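Local coordinates for protein type II restriction enzyme SfiI (PDB 2EZV) that cleaves double-stranded DNA as a tetrameric type IIF restriction endonuclease, recognising the interrupted palindrome 5'-GGCCN(5)GGCC-3', at a contact of chain A with DNA, the interface of chains A and B and the interface of chains A and C. Coordinates in Å, arbitrary orientation; residue numbers count along the deposited sequence, not the author numbering. Chains: chain A/B/C, Type II restriction enzyme SfiI.

Contact 1: a contact of chain A with DNA. Residues chain A 125-127, 205-206, 222. With nucleotides of chain D.
A loop of chain A holds the DG5 and DG6 phosphates of chain D, and strand 204-206 joins it at DG5; these contacts to phosphates and sugar make no direct reading of bases and so are probably largely independent of sequence. From CB, the side chain of A:Asn125 runs with CG anti to the backbone N (chi1 -166°), and its amide then splits its two ends between different tasks. OD1 turns inward and accepts from A:Ser127 N at 3.1 Å, in the carbonyl plane, which fixes the rotation of the amide. ND2 then points at the DG6 phosphate oxygen OP2, 3.2 Å away, with a nearly straight bond (169° at H) that lies in the amide plane. An alanine here removes the amide that bonds the DG6 phosphate and A:Ser127 N, and would probably leave the loop less firmly set against the backbone. One residue on, A:Thr126 holds the DG5 phosphate oxygen OP1 twice, by its backbone N at 2.9 Å and its hydroxyl OG1 at 2.8 Å. The hydroxyl A:Ser127 OG lies 3.0 Å from DG6 OP1, suiting a hydrogen bond. On the other side of the DG5 phosphate, A:Ala206 N donates to OP2 at 3.0 Å. A:Tyr222 lays CE2 3.4 Å from C5' of the DT4 sugar, while a water in its ring plane, at the edge, links its OH to A:Ala206 O and to DG5 OP2, the latter 2.5 Å from the water oxygen.

Contact 2: the interface of chains A and B. Residues chain A 59, 73-74, 81-82; chain B 31, 59-60, 63.
B:Tyr60, A:Arg82 and A:Arg73 lose most surface in this patch of the two-fold A-B interface, 77, 61 and 41 Å² respectively, a homotypic contact that joins subunits of the tetrameric enzyme. The phenol of B:Tyr60 pushes into chain A with CG anti to its own carbonyl carbon (chi1 -67°). Over one face lies the aliphatic part of A:Arg73, whose CG sits 3.4 Å from the ring centroid in a CH-pi contact, the two side chains sliding past each other in opposite directions. At the ring tip, B:Tyr60 OH donates to the carbonyl A:Phe74 O at 2.6 Å, approaching from above the carbonyl plane and not along a lone pair. The same hydroxyl meets a water at 2.6 Å, and that water also binds the backbone N of A:Phe74, so one peptide segment is read directly and through solvent. A:Lys81 crosses the phenol at about a right angle, its CD near the hydroxyl.

A:Arg82 meets B:Glu63 tip to tip in an end-on salt bridge. NH1 reaches OE2 at 2.8 Å and NH2 reaches OE1 at 2.9 Å, each oxygen using its syn lone pair. The second bond is the straighter, 162° at H, although the guanidinium and carboxylate planes are turned 40° apart. This pairing would probably hold the carboxylate ionised. Chain A contributes the loop at 73-74 and the start of strand 80-86; chain B contributes the end of helix 49-62 and the 3-10 turn 63-65.

Contact 3: the interface of chains A and C. Residues chain A 19, 66-68, 86-87, 92; chain C 19, 23, 66-68, 86-87.
An antiparallel beta bridge between A:Thr67 and C:Thr67 marks the two-fold axis of this interface between two subunits of the SfiI endonuclease family. The hydrogen bonds across the bridge run between main-chain atoms: C:Tyr68 N donates to A:Glu66 O at 2.9 Å, and A:Tyr68 N to C:Glu66 O at 3.0 Å. Both donors stand nearly along the C=O axis, with carbonyl angles of 165° and 163°, and the bonds bend at the hydrogen.

Apolar contacts fill in between. The threonine methyls cross obliquely, CG2 of A:Thr67 meeting CG2 of C:Thr67 at 3.6 Å; each methyl is anti to its own carbonyl carbon. The ring of A:Tyr68 slides antiparallel past C:Thr23, bringing CD1 to 3.7 Å from that residue's CG2. Beside it, A:Leu92 crosses C:Thr23 at about a right angle. A:Pro87, with most surface hidden in the patch (70 Å²), makes a van der Waals approach to the hydroxyl, CB lying 3.3 Å from C:Thr23 OG1.

Hydrogen bonds within each subunit probably help to set these surfaces. C:Thr23 OG1 turns back to its own helix, donating to C:Gln19 O at 2.8 Å, which leaves the CG2 branch pointing to the tyrosine. A:Gln19 NE2 holds A:Pro87 O at 3.0 Å, tying helix 10-41 to the loop after strand 80-86; C:Gln19 and C:Pro87 repeat the bond.

Contact 1: a contact of chain A with DNA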
loop_
_atom_site.group_PDB
_atom_site.type_symbol
_atom_site.label_atom_id
_atom_site.label_comp_id
_atom_site.label_asym_id
_atom_site.label_seq_id
_atom_site.Cartn_x
_atom_site.Cartn_y
_atom_site.Cartn_z
ATOM N N ASN A 125 -14.675 39.005 21.454
ATOM C CA ASN A 125 -13.935 39.833 20.509
ATOM C C ASN A 125 -13.236 40.966 21.276
ATOM O O ASN A 125 -13.872 41.694 22.043
ATOM C CB ASN A 125 -14.889 40.394 19.455
ATOM C CG ASN A 125 -14.160 40.967 18.258
ATOM O OD1 ASN A 125 -13.296 41.827 18.407
ATOM N ND2 ASN A 125 -14.509 40.498 17.061
ATOM N N THR A 126 -11.926 41.098 21.068
ATOM C CA THR A 126 -11.125 42.108 21.757
ATOM C C THR A 126 -11.470 43.567 21.469
ATOM O O THR A 126 -11.270 44.423 22.326
ATOM C CB THR A 126 -9.616 41.887 21.491
ATOM O OG1 THR A 126 -9.165 40.770 22.261
ATOM C CG2 THR A 126 -8.797 43.108 21.882
ATOM N N SER A 127 -11.980 43.863 20.280
ATOM C CA SER A 127 -12.320 45.243 19.965
ATOM C C SER A 127 -13.809 45.507 20.170
ATOM O O SER A 127 -14.202 46.581 20.620
ATOM C CB SER A 127 -11.922 45.581 18.524
ATOM O OG SER A 127 -12.818 45.005 17.594
ATOM N N GLY A 205 -10.096 32.908 18.444
ATOM C CA GLY A 205 -10.032 34.342 18.252
ATOM C C GLY A 205 -10.720 34.743 16.956
ATOM O O GLY A 205 -11.000 33.890 16.108
ATOM N N ALA A 206 -10.979 36.038 16.786
ATOM C CA ALA A 206 -11.664 36.520 15.591
ATOM C C ALA A 206 -11.110 35.970 14.267
ATOM O O ALA A 206 -9.895 35.827 14.089
ATOM C CB ALA A 206 -11.656 38.047 15.574
ATOM N N TYR A 222 -5.280 30.396 18.456
ATOM C CA TYR A 222 -4.005 31.014 18.801
ATOM C C TYR A 222 -3.062 30.039 19.480
ATOM O O TYR A 222 -3.393 29.452 20.504
ATOM C CB TYR A 222 -4.228 32.254 19.672
ATOM C CG TYR A 222 -4.642 33.454 18.849
ATOM C CD1 TYR A 222 -5.926 33.549 18.312
ATOM C CD2 TYR A 222 -3.718 34.455 18.532
ATOM C CE1 TYR A 222 -6.282 34.611 17.470
ATOM C CE2 TYR A 222 -4.059 35.518 17.691
ATOM C CZ TYR A 222 -5.342 35.588 17.163
ATOM O OH TYR A 222 -5.673 36.628 16.322
ATOM O "O5'" DT D 4 -2.758 39.054 19.319
ATOM C "C5'" DT D 4 -4.094 38.598 19.028
ATOM C "C4'" DT D 4 -5.176 39.650 19.131
ATOM O "O4'" DT D 4 -4.712 40.827 18.434
ATOM C "C3'" DT D 4 -6.474 39.248 18.429
ATOM O "O3'" DT D 4 -7.627 39.865 19.047
ATOM C "C2'" DT D 4 -6.234 39.724 17.008
ATOM C "C1'" DT D 4 -5.418 40.996 17.211
ATOM N N1 DT D 4 -4.425 41.281 16.147
ATOM C C2 DT D 4 -4.517 42.474 15.455
ATOM O O2 DT D 4 -5.380 43.307 15.671
ATOM N N3 DT D 4 -3.554 42.658 14.492
ATOM C C4 DT D 4 -2.535 41.788 14.157
ATOM O O4 DT D 4 -1.743 42.090 13.265
ATOM C C5 DT D 4 -2.497 40.556 14.920
ATOM C C7 DT D 4 -1.427 39.552 14.626
ATOM C C6 DT D 4 -3.432 40.369 15.863
ATOM P P DG D 5 -9.124 39.322 18.720
ATOM O OP1 DG D 5 -9.934 39.354 19.961
ATOM O OP2 DG D 5 -9.027 38.054 17.950
ATOM O "O5'" DG D 5 -9.720 40.448 17.763
ATOM C "C5'" DG D 5 -8.851 41.103 16.857
ATOM C "C4'" DG D 5 -9.540 42.203 16.090
ATOM O "O4'" DG D 5 -8.545 42.664 15.159
ATOM C "C3'" DG D 5 -10.746 41.826 15.230
ATOM O "O3'" DG D 5 -11.533 43.019 15.024
ATOM C "C2'" DG D 5 -10.086 41.342 13.949
ATOM C "C1'" DG D 5 -8.844 42.216 13.847
ATOM N N9 DG D 5 -7.642 41.554 13.354
ATOM C C8 DG D 5 -7.191 40.289 13.656
ATOM N N7 DG D 5 -6.035 40.016 13.113
ATOM C C5 DG D 5 -5.713 41.163 12.396
ATOM C C6 DG D 5 -4.574 41.469 11.594
ATOM O O6 DG D 5 -3.583 40.768 11.354
ATOM N N1 DG D 5 -4.664 42.746 11.049
ATOM C C2 DG D 5 -5.708 43.620 11.249
ATOM N N2 DG D 5 -5.615 44.814 10.640
ATOM N N3 DG D 5 -6.766 43.346 11.992
ATOM C C4 DG D 5 -6.705 42.113 12.528
ATOM P P DG D 6 -12.963 42.947 14.280
ATOM O OP1 DG D 6 -13.834 43.954 14.931
ATOM O OP2 DG D 6 -13.413 41.537 14.195
ATOM O "O5'" DG D 6 -12.662 43.484 12.809
ATOM C "C5'" DG D 6 -11.319 43.665 12.381
ATOM C "C4'" DG D 6 -11.235 43.887 10.887
ATOM O "O4'" DG D 6 -10.007 43.274 10.440
ATOM C "C3'" DG D 6 -12.336 43.195 10.074
ATOM O "O3'" DG D 6 -12.274 43.768 8.755
ATOM C "C2'" DG D 6 -11.769 41.796 9.898
ATOM C "C1'" DG D 6 -10.321 42.147 9.648
ATOM N N9 DG D 6 -9.280 41.142 9.803
ATOM C C8 DG D 6 -9.333 39.929 10.448
ATOM N N7 DG D 6 -8.226 39.242 10.327
ATOM C C5 DG D 6 -7.396 40.062 9.573
ATOM C C6 DG D 6 -6.065 39.864 9.107
ATOM O O6 DG D 6 -5.327 38.884 9.270
ATOM N N1 DG D 6 -5.611 40.961 8.381
ATOM C C2 DG D 6 -6.338 42.100 8.132
ATOM N N2 DG D 6 -5.734 43.058 7.419
ATOM N N3 DG D 6 -7.571 42.291 8.552
ATOM C C4 DG D 6 -8.031 41.242 9.260
HETATM O O HOH W 1 -8.043 37.253 15.852
#

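Contact 2: the interface of chains A and B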
loop_
_atom_site.group_PDB
_atom_site.type_symbol
_atom_site.label_atom_id
_atom_site.label_comp_id
_atom_site.label_asym_id
_atom_site.label_seq_id
_atom_site.Cartn_x
_atom_site.Cartn_y
_atom_site.Cartn_z
ATOM N N GLN A 59 0.854 15.537 2.535
ATOM C CA GLN A 59 0.382 14.239 2.053
ATOM C C GLN A 59 1.501 13.220 1.901
ATOM O O GLN A 59 1.361 12.082 2.325
ATOM C CB GLN A 59 -0.354 14.382 0.715
ATOM C CG GLN A 59 -0.633 13.049 0.053
ATOM C CD GLN A 59 -1.460 13.145 -1.230
ATOM O OE1 GLN A 59 -1.499 12.196 -2.024
ATOM N NE2 GLN A 59 -2.128 14.269 -1.431
ATOM N N ARG A 73 -14.374 5.894 2.542
ATOM C CA ARG A 73 -13.701 7.170 2.318
ATOM C C ARG A 73 -14.515 8.356 2.804
ATOM O O ARG A 73 -15.728 8.276 2.988
ATOM C CB ARG A 73 -13.379 7.395 0.835
ATOM C CG ARG A 73 -12.287 6.516 0.251
ATOM C CD ARG A 73 -12.896 5.336 -0.480
ATOM N NE ARG A 73 -12.307 4.106 0.007
ATOM C CZ ARG A 73 -12.936 2.945 0.086
ATOM N NH1 ARG A 73 -14.202 2.830 -0.299
ATOM N NH2 ARG A 73 -12.283 1.903 0.571
ATOM N N PHE A 74 -13.814 9.468 2.972
ATOM C CA PHE A 74 -14.378 10.723 3.441
ATOM C C PHE A 74 -14.040 11.776 2.382
ATOM O O PHE A 74 -12.870 12.009 2.100
ATOM C CB PHE A 74 -13.709 11.077 4.781
ATOM C CG PHE A 74 -14.261 12.299 5.444
ATOM C CD1 PHE A 74 -15.488 12.258 6.097
ATOM C CD2 PHE A 74 -13.550 13.492 5.422
ATOM C CE1 PHE A 74 -16.009 13.395 6.726
ATOM C CE2 PHE A 74 -14.054 14.638 6.042
ATOM C CZ PHE A 74 -15.292 14.589 6.700
ATOM N N LYS A 81 -7.362 13.090 4.567
ATOM C CA LYS A 81 -8.305 12.309 5.356
ATOM C C LYS A 81 -8.246 10.824 5.071
ATOM O O LYS A 81 -8.195 10.399 3.923
ATOM C CB LYS A 81 -9.750 12.789 5.134
ATOM C CG LYS A 81 -9.951 13.889 4.088
ATOM C CD LYS A 81 -9.605 13.434 2.688
ATOM C CE LYS A 81 -9.687 14.586 1.679
ATOM N NZ LYS A 81 -11.081 15.079 1.504
ATOM N N ARG A 82 -8.262 10.036 6.137
ATOM C CA ARG A 82 -8.240 8.588 6.031
ATOM C C ARG A 82 -9.075 8.004 7.172
ATOM O O ARG A 82 -8.960 8.445 8.317
ATOM C CB ARG A 82 -6.803 8.048 6.136
ATOM C CG ARG A 82 -5.894 8.329 4.948
ATOM C CD ARG A 82 -6.450 7.756 3.650
ATOM N NE ARG A 82 -5.568 8.040 2.521
ATOM C CZ ARG A 82 -5.919 7.904 1.246
ATOM N NH1 ARG A 82 -7.135 7.485 0.929
ATOM N NH2 ARG A 82 -5.056 8.199 0.283
ATOM N N TYR B 31 -15.281 2.203 -9.383
ATOM C CA TYR B 31 -15.507 3.124 -8.275
ATOM C C TYR B 31 -16.741 4.001 -8.516
ATOM O O TYR B 31 -17.078 4.833 -7.678
ATOM C CB TYR B 31 -14.291 4.031 -8.100
ATOM C CG TYR B 31 -14.308 4.832 -6.816
ATOM C CD1 TYR B 31 -14.130 4.205 -5.580
ATOM C CD2 TYR B 31 -14.514 6.216 -6.830
ATOM C CE1 TYR B 31 -14.158 4.931 -4.389
ATOM C CE2 TYR B 31 -14.546 6.951 -5.637
ATOM C CZ TYR B 31 -14.369 6.301 -4.426
ATOM O OH TYR B 31 -14.412 7.010 -3.245
ATOM N N GLN B 59 -9.115 10.830 -6.957
ATOM C CA GLN B 59 -8.014 10.284 -6.193
ATOM C C GLN B 59 -8.314 8.897 -5.627
ATOM O O GLN B 59 -7.514 7.979 -5.788
ATOM C CB GLN B 59 -7.626 11.216 -5.044
ATOM C CG GLN B 59 -6.637 10.558 -4.089
ATOM C CD GLN B 59 -6.178 11.459 -2.963
ATOM O OE1 GLN B 59 -5.646 10.983 -1.964
ATOM N NE2 GLN B 59 -6.368 12.760 -3.120
ATOM N N TYR B 60 -9.456 8.755 -4.959
ATOM C CA TYR B 60 -9.830 7.475 -4.356
ATOM C C TYR B 60 -9.990 6.398 -5.408
ATOM O O TYR B 60 -9.654 5.236 -5.179
ATOM C CB TYR B 60 -11.131 7.608 -3.561
ATOM C CG TYR B 60 -11.013 8.478 -2.331
ATOM C CD1 TYR B 60 -12.097 9.237 -1.886
ATOM C CD2 TYR B 60 -9.829 8.532 -1.598
ATOM C CE1 TYR B 60 -12.006 10.026 -0.743
ATOM C CE2 TYR B 60 -9.727 9.315 -0.452
ATOM C CZ TYR B 60 -10.820 10.058 -0.031
ATOM O OH TYR B 60 -10.729 10.834 1.104
ATOM N N GLU B 63 -5.859 6.012 -6.978
ATOM C CA GLU B 63 -4.735 5.624 -6.125
ATOM C C GLU B 63 -4.695 4.130 -5.867
ATOM O O GLU B 63 -3.646 3.560 -5.521
ATOM C CB GLU B 63 -4.773 6.380 -4.786
ATOM C CG GLU B 63 -5.983 6.098 -3.895
ATOM C CD GLU B 63 -6.003 6.976 -2.639
ATOM O OE1 GLU B 63 -5.250 7.978 -2.584
ATOM O OE2 GLU B 63 -6.777 6.677 -1.710
HETATM O O HOH W 2 -11.254 9.206 3.108
#

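Contact 3: the interface of chains A and C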
loop_
_atom_site.group_PDB
_atom_site.type_symbol
_atom_site.label_atom_id
_atom_site.label_comp_id
_atom_site.label_asym_id
_atom_site.label_seq_id
_atom_site.Cartn_x
_atom_site.Cartn_y
_atom_site.Cartn_z
ATOM N N GLN A 19 -1.540 10.428 20.835
ATOM C CA GLN A 19 -0.755 9.427 20.125
ATOM C C GLN A 19 -0.897 9.601 18.620
ATOM O O GLN A 19 -0.001 9.230 17.873
ATOM C CB GLN A 19 -1.145 8.004 20.544
ATOM C CG GLN A 19 -2.359 7.427 19.876
ATOM C CD GLN A 19 -2.611 6.002 20.327
ATOM O OE1 GLN A 19 -2.861 5.745 21.508
ATOM N NE2 GLN A 19 -2.532 5.067 19.395
ATOM N N GLU A 66 0.522 5.660 7.789
ATOM C CA GLU A 66 -0.849 5.303 8.128
ATOM C C GLU A 66 -0.963 3.983 8.888
ATOM O O GLU A 66 0.032 3.288 9.114
ATOM C CB GLU A 66 -1.701 5.238 6.859
ATOM C CG GLU A 66 -2.108 6.607 6.367
ATOM C CD GLU A 66 -2.982 7.317 7.383
ATOM O OE1 GLU A 66 -3.046 8.563 7.368
ATOM O OE2 GLU A 66 -3.613 6.614 8.198
ATOM N N THR A 67 -2.190 3.653 9.278
ATOM C CA THR A 67 -2.469 2.421 10.000
ATOM C C THR A 67 -3.723 1.740 9.450
ATOM O O THR A 67 -4.552 2.380 8.811
ATOM C CB THR A 67 -2.722 2.690 11.498
ATOM O OG1 THR A 67 -3.879 3.526 11.637
ATOM C CG2 THR A 67 -1.525 3.378 12.135
ATOM N N TYR A 68 -3.822 0.438 9.714
ATOM C CA TYR A 68 -4.946 -0.437 9.368
ATOM C C TYR A 68 -6.123 0.298 8.712
ATOM O O TYR A 68 -7.037 0.733 9.396
ATOM C CB TYR A 68 -5.385 -1.100 10.676
ATOM C CG TYR A 68 -6.284 -2.319 10.617
ATOM C CD1 TYR A 68 -6.494 -3.075 11.771
ATOM C CD2 TYR A 68 -6.949 -2.703 9.444
ATOM C CE1 TYR A 68 -7.335 -4.178 11.774
ATOM C CE2 TYR A 68 -7.802 -3.820 9.439
ATOM C CZ TYR A 68 -7.982 -4.547 10.614
ATOM O OH TYR A 68 -8.790 -5.658 10.645
ATOM N N LEU A 86 -7.193 2.535 14.832
ATOM C CA LEU A 86 -6.029 3.029 15.551
ATOM C C LEU A 86 -5.734 2.126 16.738
ATOM O O LEU A 86 -6.455 2.149 17.743
ATOM C CB LEU A 86 -6.279 4.450 16.057
ATOM C CG LEU A 86 -5.153 5.059 16.891
ATOM C CD1 LEU A 86 -3.887 5.128 16.036
ATOM C CD2 LEU A 86 -5.556 6.443 17.377
ATOM N N PRO A 87 -4.681 1.302 16.638
ATOM C CA PRO A 87 -4.389 0.431 17.777
ATOM C C PRO A 87 -4.133 1.242 19.045
ATOM O O PRO A 87 -3.389 2.226 19.045
ATOM C CB PRO A 87 -3.181 -0.389 17.302
ATOM C CG PRO A 87 -2.588 0.417 16.198
ATOM C CD PRO A 87 -3.791 1.007 15.502
ATOM N N LEU A 92 -9.131 -1.217 19.842
ATOM C CA LEU A 92 -8.792 -0.916 18.453
ATOM C C LEU A 92 -9.866 0.086 18.063
ATOM O O LEU A 92 -11.010 -0.286 17.775
ATOM C CB LEU A 92 -8.896 -2.155 17.567
ATOM C CG LEU A 92 -8.452 -1.918 16.122
ATOM C CD1 LEU A 92 -6.944 -1.651 16.068
ATOM C CD2 LEU A 92 -8.794 -3.122 15.281
ATOM N N GLN C 19 -2.404 -4.531 22.712
ATOM C CA GLN C 19 -2.999 -3.818 21.584
ATOM C C GLN C 19 -2.494 -4.386 20.260
ATOM O O GLN C 19 -3.175 -4.306 19.240
ATOM C CB GLN C 19 -2.759 -2.296 21.675
ATOM C CG GLN C 19 -1.362 -1.788 21.352
ATOM C CD GLN C 19 -1.285 -0.260 21.386
ATOM O OE1 GLN C 19 -1.539 0.357 22.413
ATOM N NE2 GLN C 19 -0.932 0.347 20.260
ATOM N N THR C 23 -5.333 -5.862 17.580
ATOM C CA THR C 23 -5.344 -5.455 16.174
ATOM C C THR C 23 -5.367 -6.686 15.267
ATOM O O THR C 23 -6.144 -6.767 14.309
ATOM C CB THR C 23 -4.091 -4.617 15.846
ATOM O OG1 THR C 23 -4.027 -3.494 16.731
ATOM C CG2 THR C 23 -4.127 -4.122 14.419
ATOM N N GLU C 66 -1.531 -3.487 8.831
ATOM C CA GLU C 66 -0.212 -3.069 9.305
ATOM C C GLU C 66 -0.154 -1.578 9.689
ATOM O O GLU C 66 -1.129 -0.844 9.496
ATOM C CB GLU C 66 0.815 -3.391 8.215
ATOM C CG GLU C 66 2.210 -3.702 8.722
ATOM C CD GLU C 66 2.232 -4.773 9.788
ATOM O OE1 GLU C 66 1.921 -5.950 9.506
ATOM O OE2 GLU C 66 2.567 -4.422 10.930
ATOM N N THR C 67 0.971 -1.142 10.261
ATOM C CA THR C 67 1.134 0.268 10.634
ATOM C C THR C 67 2.473 0.870 10.208
ATOM O O THR C 67 3.424 0.152 9.914
ATOM C CB THR C 67 0.999 0.506 12.173
ATOM O OG1 THR C 67 2.081 -0.133 12.869
ATOM C CG2 THR C 67 -0.333 -0.011 12.687
ATOM N N TYR C 68 2.503 2.205 10.176
ATOM C CA TYR C 68 3.669 3.031 9.857
ATOM C C TYR C 68 4.949 2.212 9.676
ATOM O O TYR C 68 5.712 2.027 10.621
ATOM C CB TYR C 68 3.840 4.031 11.005
ATOM C CG TYR C 68 4.808 5.171 10.791
ATOM C CD1 TYR C 68 4.941 6.167 11.761
ATOM C CD2 TYR C 68 5.578 5.273 9.624
ATOM C CE1 TYR C 68 5.814 7.244 11.580
ATOM C CE2 TYR C 68 6.455 6.347 9.430
ATOM C CZ TYR C 68 6.566 7.331 10.412
ATOM O OH TYR C 68 7.402 8.413 10.224
ATOM N N LEU C 86 4.761 1.526 16.153
ATOM C CA LEU C 86 3.471 1.235 16.737
ATOM C C LEU C 86 3.022 2.428 17.575
ATOM O O LEU C 86 3.565 2.687 18.648
ATOM C CB LEU C 86 3.558 -0.013 17.617
ATOM C CG LEU C 86 2.260 -0.456 18.308
ATOM C CD1 LEU C 86 1.243 -0.859 17.243
ATOM C CD2 LEU C 86 2.538 -1.623 19.262
ATOM N N PRO C 87 2.034 3.186 17.087
ATOM C CA PRO C 87 1.587 4.332 17.885
ATOM C C PRO C 87 0.867 3.882 19.151
ATOM O O PRO C 87 0.125 2.902 19.136
ATOM C CB PRO C 87 0.670 5.090 16.926
ATOM C CG PRO C 87 0.156 4.035 16.021
ATOM C CD PRO C 87 1.357 3.146 15.779
#

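Contact 2 and contact 3 lie about 18 Å apart between the centres of their C-alpha atoms, whereas contact 1 is about 35 Å from contact 2 and 38 Å from contact 3. Strand 80-86 of chain A serves both protein interfaces: A:Lys81 and A:Arg82 near its start face chain B, and A:Leu86 at its end faces chain C. Helix 10-41 also supplies residues to both, B:Tyr31 in one and C:Thr23 in the other. One subunit thus joins two neighbours through adjoining surfaces while its DNA-contacting loop and strand stay well away, an arrangement consistent with DNA binding and subunit assembly using separate surfaces.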